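Local coordinates for protein cycloalternan-forming enzyme (Listeria monocytogenes serovar 1/2a, PDB 5F7U) that is a multidomain carbohydrate-active enzyme of glycoside hydrolase family 31, with a TIM barrel, beta-rich domains and a family 6 carbohydrate-binding module, at residues Ile260-Tyr272 with Phe305-Asp317. The protein carries 1 engineered substitution. Residues are numbered along the deposited sequence; the frame is centred on the assembly and turned at random.
Sequences INQRGKDVETYVY and FHSQFQMASKVED
With CG anti to the carbonyl carbon (chi1 -69°), the Asp266 carboxylate swings over to Ser313 and Lys314. The two donors approach from opposite faces of the carboxylate, each well out of its plane: Ser313 OG donates to Asp266 OD1 at 2.5 Å, and Lys314 NZ forms a salt bridge to Asp266 OD2 at 3.2 Å. On the same face of the sheet, the Glu268 carboxylate is gripped at both oxygens. His306 NE2 donates to Glu268 OE1 (2.7 Å), ring and carboxylate nearly coplanar at 21°, and Gln308 NE2 reaches the syn side of Glu268 OE2 (2.7 Å). Asp324 takes the other ring nitrogen of His306, which should hold the ring's rotation. Thr269, Ser307 and Phe309 share the other face: Thr269 N donates to Ser307 O (2.7 Å), while Thr269 OG1 shares a hydrogen bond with Ser307 OG (2.8 Å) and meets the Phe309 ring at its edge. Ala312 CB lies over one face of the Arg263 guanidinium, offset toward its rim (3.7 Å from Arg263 NH2); Arg263 NH1 bonds to Glu248 O and Thr244 OG1. Val267 and Phe309 form a hydrogen-bonded pair, flanked by non-hydrogen-bonded Asp266-Gln310 and Glu268-Gln308: antiparallel beta pairing in the galactose mutarotase-like N-terminal region of a family 31 glycoside hydrolase.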
ATOM      1  N   ILE A 260       8.650   5.567   5.879  1.00 13.12           N
ATOM      2  CA  ILE A 260       8.742   4.462   4.904  1.00 13.01           C
ATOM      3  C   ILE A 260      10.014   3.612   5.051  1.00 13.05           C
ATOM      4  O   ILE A 260      10.079   2.490   4.557  1.00 13.29           O
ATOM      5  CB  ILE A 260       8.495   4.918   3.439  1.00 13.62           C
ATOM      6  CG1 ILE A 260       9.514   5.961   2.975  1.00 13.93           C
ATOM      7  CG2 ILE A 260       7.055   5.429   3.300  1.00 13.22           C
ATOM      8  CD1 ILE A 260      10.740   5.394   2.306  1.00 14.84           C
ATOM      9  N   ASN A 261      11.031   4.169   5.702  1.00 12.89           N
ATOM     10  CA  ASN A 261      12.286   3.466   5.921  1.00 12.95           C
ATOM     11  C   ASN A 261      12.447   3.250   7.422  1.00 12.80           C
ATOM     12  O   ASN A 261      12.677   4.192   8.164  1.00 12.96           O
ATOM     13  CB  ASN A 261      13.441   4.297   5.353  1.00 13.40           C
ATOM     14  CG  ASN A 261      14.808   3.704   5.655  1.00 13.58           C
ATOM     15  OD1 ASN A 261      14.940   2.643   6.285  1.00 13.52           O
ATOM     16  ND2 ASN A 261      15.845   4.408   5.227  1.00 14.50           N
ATOM     17  N   GLN A 262      12.336   2.005   7.864  1.00 12.71           N
ATOM     18  CA  GLN A 262      12.301   1.696   9.294  1.00 12.89           C
ATOM     19  C   GLN A 262      13.669   1.621   9.965  1.00 13.38           C
ATOM     20  O   GLN A 262      13.743   1.316  11.141  1.00 13.37           O
ATOM     21  CB  GLN A 262      11.516   0.387   9.540  1.00 12.82           C
ATOM     22  CG  GLN A 262      10.038   0.466   9.127  1.00 12.85           C
ATOM     23  CD  GLN A 262       9.204   1.435   9.966  1.00 13.20           C
ATOM     24  OE1 GLN A 262       9.498   1.679  11.138  1.00 13.94           O
ATOM     25  NE2 GLN A 262       8.155   1.973   9.375  1.00 13.07           N
ATOM     26  N   ARG A 263      14.754   1.929   9.252  1.00 13.72           N
ATOM     27  CA  ARG A 263      16.066   1.927   9.923  1.00 14.30           C
ATOM     28  C   ARG A 263      16.035   2.871  11.130  1.00 14.80           C
ATOM     29  O   ARG A 263      15.594   3.997  11.017  1.00 15.10           O
ATOM     30  CB  ARG A 263      17.219   2.280   8.973  1.00 14.37           C
ATOM     31  CG  ARG A 263      18.581   1.894   9.562  1.00 15.00           C
ATOM     32  CD  ARG A 263      19.771   2.506   8.811  1.00 15.54           C
ATOM     33  NE  ARG A 263      20.997   1.966   9.387  1.00 16.24           N
ATOM     34  CZ  ARG A 263      21.518   0.794   9.027  1.00 16.43           C
ATOM     35  NH1 ARG A 263      20.932   0.060   8.075  1.00 16.42           N
ATOM     36  NH2 ARG A 263      22.610   0.339   9.632  1.00 16.74           N
ATOM     37  N   GLY A 264      16.482   2.363  12.274  1.00 15.33           N
ATOM     38  CA  GLY A 264      16.483   3.088  13.541  1.00 15.84           C
ATOM     39  C   GLY A 264      15.345   2.733  14.477  1.00 16.04           C
ATOM     40  O   GLY A 264      15.399   3.100  15.659  1.00 16.44           O
ATOM     41  N   LYS A 265      14.327   2.038  13.962  1.00 15.58           N
ATOM     42  CA  LYS A 265      13.095   1.768  14.710  1.00 15.69           C
ATOM     43  C   LYS A 265      13.046   0.328  15.222  1.00 15.67           C
ATOM     44  O   LYS A 265      13.569  -0.602  14.572  1.00 14.95           O
ATOM     45  CB  LYS A 265      11.846   1.958  13.819  1.00 16.04           C
ATOM     46  CG  LYS A 265      11.624   3.329  13.172  1.00 17.11           C
ATOM     47  CD  LYS A 265      11.042   4.301  14.172  1.00 17.88           C
ATOM     48  CE  LYS A 265      10.648   5.614  13.499  1.00 18.45           C
ATOM     49  NZ  LYS A 265      10.529   6.647  14.567  1.00 20.25           N
ATOM     50  N   ASP A 266      12.365   0.154  16.359  1.00 15.96           N
ATOM     51  CA  ASP A 266      11.892  -1.161  16.809  1.00 16.26           C
ATOM     52  C   ASP A 266      10.473  -1.298  16.300  1.00 15.46           C
ATOM     53  O   ASP A 266       9.590  -0.595  16.763  1.00 15.93           O
ATOM     54  CB  ASP A 266      11.891  -1.260  18.338  1.00 17.43           C
ATOM     55  CG  ASP A 266      13.278  -1.278  18.916  1.00 18.92           C
ATOM     56  OD1 ASP A 266      14.110  -2.051  18.413  1.00 18.99           O
ATOM     57  OD2 ASP A 266      13.547  -0.508  19.869  1.00 20.34           O
ATOM     58  N   VAL A 267      10.265  -2.193  15.347  1.00 14.44           N
ATOM     59  CA  VAL A 267       8.975  -2.320  14.657  1.00 13.75           C
ATOM     60  C   VAL A 267       8.205  -3.486  15.258  1.00 13.79           C
ATOM     61  O   VAL A 267       8.699  -4.613  15.272  1.00 13.82           O
ATOM     62  CB  VAL A 267       9.170  -2.558  13.144  1.00 13.62           C
ATOM     63  CG1 VAL A 267       7.829  -2.548  12.441  1.00 13.12           C
ATOM     64  CG2 VAL A 267      10.088  -1.499  12.532  1.00 13.78           C
ATOM     65  N   GLU A 268       6.989  -3.212  15.738  1.00 13.61           N
ATOM     66  CA  GLU A 268       6.166  -4.255  16.359  1.00 13.76           C
ATOM     67  C   GLU A 268       5.197  -4.809  15.324  1.00 13.03           C
ATOM     68  O   GLU A 268       4.440  -4.039  14.722  1.00 13.00           O
ATOM     69  CB  GLU A 268       5.327  -3.671  17.506  1.00 14.58           C
ATOM     70  CG  GLU A 268       6.115  -2.909  18.552  1.00 16.05           C
ATOM     71  CD  GLU A 268       7.178  -3.725  19.274  1.00 17.75           C
ATOM     72  OE1 GLU A 268       7.129  -4.978  19.321  1.00 17.86           O
ATOM     73  OE2 GLU A 268       8.084  -3.084  19.850  1.00 19.94           O
ATOM     74  N   THR A 269       5.215  -6.128  15.143  1.00 12.59           N
ATOM     75  CA  THR A 269       4.239  -6.795  14.308  1.00 12.19           C
ATOM     76  C   THR A 269       3.034  -7.104  15.198  1.00 12.19           C
ATOM     77  O   THR A 269       2.948  -8.152  15.832  1.00 11.97           O
ATOM     78  CB  THR A 269       4.799  -8.079  13.668  1.00 12.50           C
ATOM     79  OG1 THR A 269       6.094  -7.802  13.115  1.00 12.48           O
ATOM     80  CG2 THR A 269       3.858  -8.550  12.533  1.00 12.03           C
ATOM     81  N   TYR A 270       2.125  -6.147  15.265  1.00 12.26           N
ATOM     82  CA  TYR A 270       1.045  -6.204  16.244  1.00 12.94           C
ATOM     83  C   TYR A 270      -0.082  -5.334  15.724  1.00 13.01           C
ATOM     84  O   TYR A 270       0.057  -4.100  15.647  1.00 13.56           O
ATOM     85  CB  TYR A 270       1.553  -5.627  17.576  1.00 13.45           C
ATOM     86  CG  TYR A 270       0.612  -5.795  18.747  1.00 14.16           C
ATOM     87  CD1 TYR A 270       0.498  -7.037  19.414  1.00 14.78           C
ATOM     88  CD2 TYR A 270      -0.110  -4.699  19.246  1.00 14.56           C
ATOM     89  CE1 TYR A 270      -0.336  -7.185  20.518  1.00 15.29           C
ATOM     90  CE2 TYR A 270      -0.940  -4.837  20.347  1.00 15.12           C
ATOM     91  CZ  TYR A 270      -1.054  -6.072  20.974  1.00 15.48           C
ATOM     92  OH  TYR A 270      -1.878  -6.179  22.075  1.00 16.54           O
ATOM     93  N   VAL A 271      -1.205  -5.954  15.397  1.00 13.04           N
ATOM     94  CA  VAL A 271      -2.355  -5.177  14.921  1.00 13.27           C
ATOM     95  C   VAL A 271      -2.974  -4.401  16.085  1.00 13.64           C
ATOM     96  O   VAL A 271      -3.079  -4.914  17.210  1.00 13.54           O
ATOM     97  CB  VAL A 271      -3.425  -6.046  14.208  1.00 13.55           C
ATOM     98  CG1 VAL A 271      -2.823  -6.757  12.982  1.00 13.42           C
ATOM     99  CG2 VAL A 271      -4.113  -7.030  15.157  1.00 14.39           C
ATOM    100  N   TYR A 272      -3.374  -3.162  15.813  1.00 13.87           N
ATOM    101  CA  TYR A 272      -3.939  -2.334  16.866  1.00 14.93           C
ATOM    102  C   TYR A 272      -4.843  -1.277  16.271  1.00 14.96           C
ATOM    103  O   TYR A 272      -4.564  -0.763  15.187  1.00 14.16           O
ATOM    104  CB  TYR A 272      -2.820  -1.704  17.714  1.00 16.20           C
ATOM    105  CG  TYR A 272      -3.293  -1.177  19.039  1.00 17.79           C
ATOM    106  CD1 TYR A 272      -3.393  -2.012  20.166  1.00 18.99           C
ATOM    107  CD2 TYR A 272      -3.629   0.158  19.168  1.00 18.66           C
ATOM    108  CE1 TYR A 272      -3.831  -1.498  21.393  1.00 20.56           C
ATOM    109  CE2 TYR A 272      -4.078   0.675  20.363  1.00 20.57           C
ATOM    110  CZ  TYR A 272      -4.174  -0.145  21.464  1.00 21.21           C
ATOM    111  OH  TYR A 272      -4.627   0.463  22.619  1.00 24.48           O
ATOM    112  N   PHE A 305       2.423 -15.077  15.443  1.00 14.11           N
ATOM    113  CA  PHE A 305       2.754 -14.500  16.764  1.00 14.15           C
ATOM    114  C   PHE A 305       3.345 -13.098  16.605  1.00 13.96           C
ATOM    115  O   PHE A 305       3.915 -12.774  15.567  1.00 13.84           O
ATOM    116  CB  PHE A 305       3.758 -15.373  17.522  1.00 14.38           C
ATOM    117  CG  PHE A 305       3.177 -16.657  18.070  1.00 14.95           C
ATOM    118  CD1 PHE A 305       2.441 -16.660  19.251  1.00 15.24           C
ATOM    119  CD2 PHE A 305       3.414 -17.875  17.431  1.00 15.33           C
ATOM    120  CE1 PHE A 305       1.917 -17.851  19.760  1.00 15.71           C
ATOM    121  CE2 PHE A 305       2.911 -19.071  17.948  1.00 15.71           C
ATOM    122  CZ  PHE A 305       2.144 -19.062  19.107  1.00 16.01           C
ATOM    123  N   HIS A 306       3.183 -12.270  17.635  1.00 14.00           N
ATOM    124  CA  HIS A 306       3.864 -10.973  17.666  1.00 14.42           C
ATOM    125  C   HIS A 306       5.383 -11.144  17.493  1.00 14.37           C
ATOM    126  O   HIS A 306       5.999 -12.038  18.084  1.00 14.42           O
ATOM    127  CB  HIS A 306       3.564 -10.272  18.987  1.00 14.88           C
ATOM    128  CG  HIS A 306       4.517  -9.166  19.306  1.00 15.43           C
ATOM    129  ND1 HIS A 306       5.488  -9.284  20.275  1.00 16.11           N
ATOM    130  CD2 HIS A 306       4.662  -7.929  18.771  1.00 15.57           C
ATOM    131  CE1 HIS A 306       6.185  -8.162  20.330  1.00 16.29           C
ATOM    132  NE2 HIS A 306       5.703  -7.323  19.430  1.00 15.46           N
ATOM    133  N   SER A 307       5.964 -10.283  16.670  1.00 14.00           N
ATOM    134  CA  SER A 307       7.411 -10.185  16.543  1.00 14.58           C
ATOM    135  C   SER A 307       7.818  -8.709  16.664  1.00 14.69           C
ATOM    136  O   SER A 307       7.004  -7.784  16.408  1.00 14.71           O
ATOM    137  CB  SER A 307       7.898 -10.770  15.206  1.00 14.71           C
ATOM    138  OG  SER A 307       7.213 -10.189  14.096  1.00 15.04           O
ATOM    139  N   GLN A 308       9.060  -8.506  17.087  1.00 14.55           N
ATOM    140  CA  GLN A 308       9.685  -7.184  17.072  1.00 14.61           C
ATOM    141  C   GLN A 308      10.901  -7.214  16.165  1.00 14.32           C
ATOM    142  O   GLN A 308      11.788  -8.055  16.345  1.00 14.57           O
ATOM    143  CB  GLN A 308      10.075  -6.755  18.495  1.00 15.38           C
ATOM    144  CG  GLN A 308      10.591  -5.317  18.582  1.00 16.32           C
ATOM    145  CD  GLN A 308      11.143  -4.998  19.953  1.00 17.24           C
ATOM    146  OE1 GLN A 308      12.148  -5.542  20.365  1.00 18.89           O
ATOM    147  NE2 GLN A 308      10.477  -4.115  20.659  1.00 18.19           N
ATOM    148  N   PHE A 309      10.934  -6.296  15.193  1.00 13.72           N
ATOM    149  CA  PHE A 309      12.080  -6.132  14.301  1.00 13.70           C
ATOM    150  C   PHE A 309      12.892  -4.939  14.780  1.00 13.94           C
ATOM    151  O   PHE A 309      12.418  -3.793  14.762  1.00 13.91           O
ATOM    152  CB  PHE A 309      11.594  -5.897  12.856  1.00 13.20           C
ATOM    153  CG  PHE A 309      11.079  -7.139  12.180  1.00 13.14           C
ATOM    154  CD1 PHE A 309       9.735  -7.555  12.337  1.00 13.25           C
ATOM    155  CD2 PHE A 309      11.907  -7.892  11.365  1.00 13.28           C
ATOM    156  CE1 PHE A 309       9.267  -8.728  11.709  1.00 13.27           C
ATOM    157  CE2 PHE A 309      11.443  -9.050  10.714  1.00 13.24           C
ATOM    158  CZ  PHE A 309      10.126  -9.475  10.894  1.00 13.27           C
ATOM    159  N   GLN A 310      14.109  -5.218  15.229  1.00 14.15           N
ATOM    160  CA  GLN A 310      14.996  -4.202  15.748  1.00 14.28           C
ATOM    161  C   GLN A 310      15.931  -3.778  14.615  1.00 14.16           C
ATOM    162  O   GLN A 310      16.934  -4.441  14.356  1.00 14.01           O
ATOM    163  CB  GLN A 310      15.780  -4.780  16.932  1.00 15.15           C
ATOM    164  CG  GLN A 310      14.859  -5.229  18.064  1.00 15.90           C
ATOM    165  CD  GLN A 310      15.593  -5.953  19.173  1.00 16.94           C
ATOM    166  OE1 GLN A 310      16.801  -6.173  19.097  1.00 17.69           O
ATOM    167  NE2 GLN A 310      14.861  -6.334  20.208  1.00 17.63           N
ATOM    168  N   MET A 311      15.612  -2.659  13.954  1.00 13.91           N
ATOM    169  CA  MET A 311      16.302  -2.357  12.701  1.00 14.02           C
ATOM    170  C   MET A 311      17.425  -1.353  12.921  1.00 14.85           C
ATOM    171  O   MET A 311      17.245  -0.143  12.721  1.00 14.94           O
ATOM    172  CB  MET A 311      15.298  -1.910  11.614  1.00 13.45           C
ATOM    173  CG  MET A 311      14.115  -2.873  11.413  1.00 13.21           C
ATOM    174  SD  MET A 311      14.590  -4.605  11.139  1.00 13.47           S
ATOM    175  CE  MET A 311      15.359  -4.502   9.519  1.00 13.40           C
ATOM    176  N   ALA A 312      18.581  -1.853  13.369  1.00 15.44           N
ATOM    177  CA  ALA A 312      19.712  -0.965  13.736  1.00 16.56           C
ATOM    178  C   ALA A 312      19.263   0.034  14.817  1.00 17.27           C
ATOM    179  O   ALA A 312      19.695   1.189  14.846  1.00 17.62           O
ATOM    180  CB  ALA A 312      20.290  -0.259  12.498  1.00 16.23           C
ATOM    181  N   SER A 313      18.401  -0.453  15.710  1.00 17.67           N
ATOM    182  CA  SER A 313      17.812   0.343  16.795  1.00 18.64           C
ATOM    183  C   SER A 313      18.573   0.170  18.110  1.00 19.77           C
ATOM    184  O   SER A 313      18.393   0.965  19.035  1.00 20.00           O
ATOM    185  CB  SER A 313      16.357  -0.093  17.010  1.00 18.61           C
ATOM    186  OG  SER A 313      16.331  -1.473  17.344  1.00 18.79           O
ATOM    187  N   LYS A 314      19.403  -0.869  18.200  1.00 20.50           N
ATOM    188  CA  LYS A 314      20.165  -1.173  19.417  1.00 22.33           C
ATOM    189  C   LYS A 314      21.639  -0.923  19.163  1.00 22.89           C
ATOM    190  O   LYS A 314      22.277  -0.136  19.859  1.00 23.62           O
ATOM    191  CB  LYS A 314      19.972  -2.630  19.875  1.00 22.90           C
ATOM    192  CG  LYS A 314      18.528  -3.119  19.981  1.00 23.62           C
ATOM    193  CD  LYS A 314      17.711  -2.337  20.997  1.00 25.09           C
ATOM    194  CE  LYS A 314      16.345  -2.990  21.178  1.00 25.84           C
ATOM    195  NZ  LYS A 314      15.455  -2.062  21.923  1.00 26.91           N
ATOM    196  N   VAL A 315      22.159  -1.607  18.149  1.00 22.77           N
ATOM    197  CA  VAL A 315      23.535  -1.500  17.701  1.00 23.27           C
ATOM    198  C   VAL A 315      23.423  -0.992  16.257  1.00 22.66           C
ATOM    199  O   VAL A 315      22.547  -1.440  15.508  1.00 21.45           O
ATOM    200  CB  VAL A 315      24.223  -2.889  17.751  1.00 23.81           C
ATOM    201  CG1 VAL A 315      25.658  -2.812  17.263  1.00 24.82           C
ATOM    202  CG2 VAL A 315      24.198  -3.456  19.171  1.00 24.67           C
ATOM    203  N   GLU A 316      24.300  -0.062  15.875  1.00 22.91           N
ATOM    204  CA  GLU A 316      24.209   0.633  14.581  1.00 23.18           C
ATOM    205  C   GLU A 316      24.317  -0.286  13.354  1.00 21.46           C
ATOM    206  O   GLU A 316      23.806   0.053  12.296  1.00 20.75           O
ATOM    207  CB  GLU A 316      25.303   1.717  14.513  1.00 26.28           C
ATOM    208  CG  GLU A 316      25.155   2.752  13.399  1.00 30.25           C
ATOM    209  CD  GLU A 316      25.820   2.368  12.068  1.00 32.32           C
ATOM    210  OE1 GLU A 316      26.816   1.596  12.046  1.00 35.60           O
ATOM    211  OE2 GLU A 316      25.349   2.853  11.017  1.00 34.91           O
ATOM    212  N   ASP A 317      25.018  -1.407  13.500  1.00 19.94           N
ATOM    213  CA  ASP A 317      25.267  -2.314  12.381  1.00 19.18           C
ATOM    214  C   ASP A 317      24.551  -3.656  12.542  1.00 18.31           C
ATOM    215  O   ASP A 317      24.919  -4.628  11.896  1.00 18.01           O
ATOM    216  CB  ASP A 317      26.788  -2.514  12.170  1.00 19.95           C
ATOM    217  CG  ASP A 317      27.460  -3.290  13.291  1.00 20.59           C
ATOM    218  OD1 ASP A 317      26.893  -3.427  14.396  1.00 20.47           O
ATOM    219  OD2 ASP A 317      28.602  -3.756  13.079  1.00 21.45           O
TER
HETATM  220  O   HOH W   1      22.599   3.219  11.394  1.00 26.05           O